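Local coordinates for CurK, CurL fusion protein (Moorea producens 3L, PDB 4MYZ) that pairs the C-terminal docking domain of CurK with the N-terminal docking domain of CurL, two consecutive modules of the curacin A polyketide synthase, in one engineered chain, at the interface of chains A and B. Coordinates in Å, arbitrary orientation; residue numbers count along the deposited sequence, not the author numbering. Chains: chain A/B, CurK, CurL fusion protein.

The two contacts lie about 18 Å apart, measured between the centres of their C-alpha atoms, and both involve helix 56-71 of chain B, in the CurL part, and helix 15-32 of chain A, in the CurK part. Contact 1 is made at the start of these helices, where the short 3-10 helix 10-12 of CurK also joins in. Contact 2 lies at their far ends and adds helix 56-71 of chain A, so there CurL also meets CurL. Two-fold symmetry repeats each contact with the chains exchanged, giving a two-fold symmetric helical dimer, in which the class 2 docking complex is seen in fused form.

Contact 1: the interface of chains A and B. Residues chain A 10, 13, 18; chain B 54, 58, 61-62.
A:Ile10 lies over the first turns of helix 56-71 of chain B, against B:Gln58, B:Leu61 and B:Ile62, and hides 75 Å² there. The contact joins the CurK part of chain A to the CurL part of chain B within the docking complex. CG1 of A:Ile10 is anti to the backbone N (chi1 -169°) and the chain stays extended to CD1, which reaches the helix surface. There CD1 of A:Ile10 packs 3.7 Å from CG1 of B:Ile62, the two side chains meeting at a slant, and it also touches CD2 of B:Leu61. The other branch, CG2 of A:Ile10, points towards B:Leu54 and meets CD2 of B:Leu54 at 3.9 Å.

CD2 of B:Leu61 touches two CurK leucines, CD1 of A:Leu18 and CD1 of A:Leu13, which both lie on one side of it. B:Leu61 runs antiparallel alongside A:Leu18, with CD2 of B:Leu61 3.8 Å from CD1 of A:Leu18, and lies roughly perpendicular to A:Leu13. B:Gln58 serves both kinds of contact: its aliphatic CG rests against CD2 of A:Leu18 at 3.8 Å, the two chains crossing nearly square, while its amide reaches out to an ordered water. No direct polar bond spans this patch, so the water supplies the polar link. The water sits 2.7 Å from the carbonyl O of A:Ile10 and close to that of A:Leu13, while NE2 of B:Gln58 lies 2.8 Å from it in a nearly straight N-H approach (171° at H).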
loop_
_atom_site.group_PDB
_atom_site.type_symbol
_atom_site.label_atom_id
_atom_site.label_comp_id
_atom_site.label_asym_id
_atom_site.label_seq_id
_atom_site.Cartn_x
_atom_site.Cartn_y
_atom_site.Cartn_z
ATOM N N ILE A 10 1.652 -9.527 -11.177
ATOM C CA ILE A 10 2.446 -8.633 -10.329
ATOM C C ILE A 10 3.886 -9.113 -10.166
ATOM O O ILE A 10 4.807 -8.293 -10.063
ATOM C CB ILE A 10 1.804 -8.437 -8.943
ATOM C CG1 ILE A 10 2.515 -7.300 -8.204
ATOM C CG2 ILE A 10 1.843 -9.740 -8.141
ATOM C CD1 ILE A 10 1.812 -6.844 -6.965
ATOM N N LEU A 13 6.631 -7.822 -12.645
ATOM C CA LEU A 13 7.185 -6.456 -12.563
ATOM C C LEU A 13 8.600 -6.485 -11.984
ATOM O O LEU A 13 8.840 -7.133 -10.959
ATOM C CB LEU A 13 6.311 -5.533 -11.710
ATOM C CG LEU A 13 4.872 -5.228 -12.112
ATOM C CD1 LEU A 13 4.188 -4.321 -11.103
ATOM C CD2 LEU A 13 4.847 -4.602 -13.496
ATOM N N LEU A 18 7.771 -2.040 -9.933
ATOM C CA LEU A 18 6.962 -2.160 -8.715
ATOM C C LEU A 18 6.971 -0.839 -7.934
ATOM O O LEU A 18 5.927 -0.332 -7.532
ATOM C CB LEU A 18 7.505 -3.294 -7.870
ATOM C CG LEU A 18 6.867 -3.574 -6.556
ATOM C CD1 LEU A 18 5.385 -3.914 -6.723
ATOM C CD2 LEU A 18 7.609 -4.734 -5.933
ATOM N N LEU B 54 4.611 -13.664 -2.446
ATOM C CA LEU B 54 4.716 -12.212 -2.665
ATOM C C LEU B 54 5.508 -11.543 -1.563
ATOM O O LEU B 54 5.430 -11.940 -0.373
ATOM C CB LEU B 54 3.357 -11.558 -2.694
ATOM C CG LEU B 54 2.404 -12.040 -3.769
ATOM C CD1 LEU B 54 1.111 -11.229 -3.724
ATOM C CD2 LEU B 54 3.064 -11.967 -5.119
ATOM N N GLN B 58 5.051 -6.004 -2.955
ATOM C CA GLN B 58 4.070 -6.524 -3.921
ATOM C C GLN B 58 2.685 -6.525 -3.306
ATOM O O GLN B 58 1.703 -6.121 -3.957
ATOM C CB GLN B 58 4.448 -7.931 -4.377
ATOM C CG GLN B 58 5.621 -7.927 -5.370
ATOM C CD GLN B 58 6.182 -9.308 -5.644
ATOM O OE1 GLN B 58 6.207 -10.175 -4.793
ATOM N NE2 GLN B 58 6.767 -9.456 -6.840
ATOM N N LEU B 61 1.284 -3.000 -3.185
ATOM C CA LEU B 61 0.711 -2.502 -4.434
ATOM C C LEU B 61 -0.733 -2.983 -4.582
ATOM O O LEU B 61 -1.614 -2.225 -4.943
ATOM C CB LEU B 61 1.566 -2.944 -5.624
ATOM C CG LEU B 61 1.032 -2.521 -6.991
ATOM C CD1 LEU B 61 0.814 -1.026 -7.052
ATOM C CD2 LEU B 61 1.961 -3.029 -8.084
ATOM N N ILE B 62 -0.939 -4.279 -4.337
ATOM C CA ILE B 62 -2.303 -4.847 -4.471
ATOM C C ILE B 62 -3.260 -4.133 -3.497
ATOM O O ILE B 62 -4.369 -3.744 -3.886
ATOM C CB ILE B 62 -2.270 -6.363 -4.240
ATOM C CG1 ILE B 62 -1.523 -7.045 -5.384
ATOM C CG2 ILE B 62 -3.661 -6.930 -4.097
ATOM C CD1 ILE B 62 -1.140 -8.471 -5.108
HETATM O O HOH W 1 6.936 -7.402 -8.722
#

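Contact 2: the interface of chains A and B. Residues chain A 29, 32-33, 67, 71; chain B 67-68, 71-72.
A:Leu71 and B:Leu71 meet across the dimer with their branched ends at the close of the two CurL helices, helix 56-71 of each chain. Their CD2 methyls come within 3.6 Å of each other, and the side chains meet at a slant rather than lying parallel. In both residues CG is anti to the carbonyl carbon, beside the backbone N (chi1 -84° in chain A, -74° in chain B), a similar setting that brings the two isopropyl ends together. CD1 of A:Leu71 turns back along the partner helix and packs 3.8 Å from CB of B:Ala67. The small CB methyls of A:Ala67 and B:Ala67 face each other at 4.0 Å, which probably allows the helices to approach closely here.

B:Leu71, with 55 Å² hidden, also joins this CurL pairing to the CurK part of chain A. Its second branch, CD1, turns to A:Leu29 and lies 3.7 Å from CD2 of that leucine, the two side chains roughly at right angles. CD2 of A:Leu29 also lies 3.8 Å from the backbone CA of B:Arg68. A:Ile33, just beyond helix 15-32, adds a lighter contact at CD1 of B:Leu71.

Packing is looser towards B:Arg68 and B:Glu72. A:Leu32 hides 46 Å², yet its CD1 comes no nearer than 4.1 Å to CG of B:Arg68, crossing that side chain about squarely. No direct polar bond joins the chains in this patch. The arginine extends past the leucines with CG anti to the backbone N (chi1 177°), and its charge is probably balanced within chain B, where NE of B:Arg68 makes a long salt bridge of 3.5 Å to carboxylate OE2 of B:Glu72.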
loop_
_atom_site.group_PDB
_atom_site.type_symbol
_atom_site.label_atom_id
_atom_site.label_comp_id
_atom_site.label_asym_id
_atom_site.label_seq_id
_atom_site.Cartn_x
_atom_site.Cartn_y
_atom_site.Cartn_z
ATOM N N LEU A 29 -4.144 8.172 -4.617
ATOM C CA LEU A 29 -4.790 8.256 -3.312
ATOM C C LEU A 29 -4.701 9.651 -2.703
ATOM O O LEU A 29 -5.683 10.103 -2.110
ATOM C CB LEU A 29 -4.208 7.245 -2.319
ATOM C CG LEU A 29 -4.681 5.815 -2.565
ATOM C CD1 LEU A 29 -3.761 4.768 -1.961
ATOM C CD2 LEU A 29 -6.069 5.602 -2.004
ATOM N N LEU A 32 -7.413 11.813 -3.842
ATOM C CA LEU A 32 -8.728 11.451 -3.298
ATOM C C LEU A 32 -8.901 11.824 -1.840
ATOM O O LEU A 32 -9.980 12.295 -1.431
ATOM C CB LEU A 32 -8.938 9.932 -3.396
ATOM C CG LEU A 32 -9.078 9.333 -4.782
ATOM C CD1 LEU A 32 -9.017 7.809 -4.671
ATOM C CD2 LEU A 32 -10.357 9.804 -5.466
ATOM N N ILE A 33 -7.870 11.586 -1.036
ATOM C CA ILE A 33 -7.998 11.717 0.410
ATOM C C ILE A 33 -6.863 12.508 1.053
ATOM O O ILE A 33 -7.035 13.023 2.154
ATOM C CB ILE A 33 -8.152 10.342 1.073
ATOM C CG1 ILE A 33 -6.936 9.456 0.806
ATOM C CG2 ILE A 33 -9.405 9.661 0.531
ATOM C CD1 ILE A 33 -6.822 8.275 1.753
ATOM N N ALA A 67 -5.059 5.468 4.111
ATOM C CA ALA A 67 -6.193 4.843 3.414
ATOM C C ALA A 67 -7.072 4.074 4.393
ATOM O O ALA A 67 -8.311 4.182 4.330
ATOM C CB ALA A 67 -5.720 3.955 2.276
ATOM N N LEU A 71 -11.019 4.677 5.143
ATOM C CA LEU A 71 -11.922 3.608 4.738
ATOM C C LEU A 71 -12.798 3.142 5.888
ATOM O O LEU A 71 -13.794 2.469 5.658
ATOM C CB LEU A 71 -11.163 2.421 4.130
ATOM C CG LEU A 71 -10.885 2.644 2.649
ATOM C CD1 LEU A 71 -9.841 1.674 2.182
ATOM C CD2 LEU A 71 -12.142 2.542 1.780
ATOM N N ALA B 67 -7.627 -0.300 -2.142
ATOM C CA ALA B 67 -8.100 0.869 -1.377
ATOM C C ALA B 67 -8.524 1.978 -2.327
ATOM O O ALA B 67 -9.559 2.599 -2.117
ATOM C CB ALA B 67 -7.035 1.371 -0.431
ATOM N N ARG B 68 -7.731 2.241 -3.355
ATOM C CA ARG B 68 -8.062 3.310 -4.327
ATOM C C ARG B 68 -9.354 2.981 -5.052
ATOM O O ARG B 68 -10.224 3.857 -5.207
ATOM C CB ARG B 68 -6.917 3.493 -5.345
ATOM C CG ARG B 68 -7.234 4.542 -6.439
ATOM C CD ARG B 68 -6.242 4.447 -7.581
ATOM N NE ARG B 68 -6.607 5.296 -8.715
ATOM C CZ ARG B 68 -5.834 5.468 -9.785
ATOM N NH1 ARG B 68 -6.235 6.278 -10.764
ATOM N NH2 ARG B 68 -4.657 4.844 -9.881
ATOM N N LEU B 71 -12.217 3.692 -2.623
ATOM C CA LEU B 71 -12.354 5.106 -2.283
ATOM C C LEU B 71 -12.856 5.936 -3.442
ATOM O O LEU B 71 -13.589 6.934 -3.235
ATOM C CB LEU B 71 -11.051 5.672 -1.738
ATOM C CG LEU B 71 -10.720 5.218 -0.323
ATOM C CD1 LEU B 71 -9.247 5.469 -0.036
ATOM C CD2 LEU B 71 -11.616 5.897 0.716
ATOM N N GLU B 72 -12.526 5.536 -4.666
ATOM C CA GLU B 72 -12.940 6.332 -5.828
ATOM C C GLU B 72 -14.441 6.253 -6.081
ATOM O O GLU B 72 -14.995 7.106 -6.766
ATOM C CB GLU B 72 -12.124 6.023 -7.074
ATOM C CG GLU B 72 -12.218 4.658 -7.697
ATOM C CD GLU B 72 -11.064 4.381 -8.686
ATOM O OE1 GLU B 72 -11.060 3.292 -9.280
ATOM O OE2 GLU B 72 -10.150 5.226 -8.879
#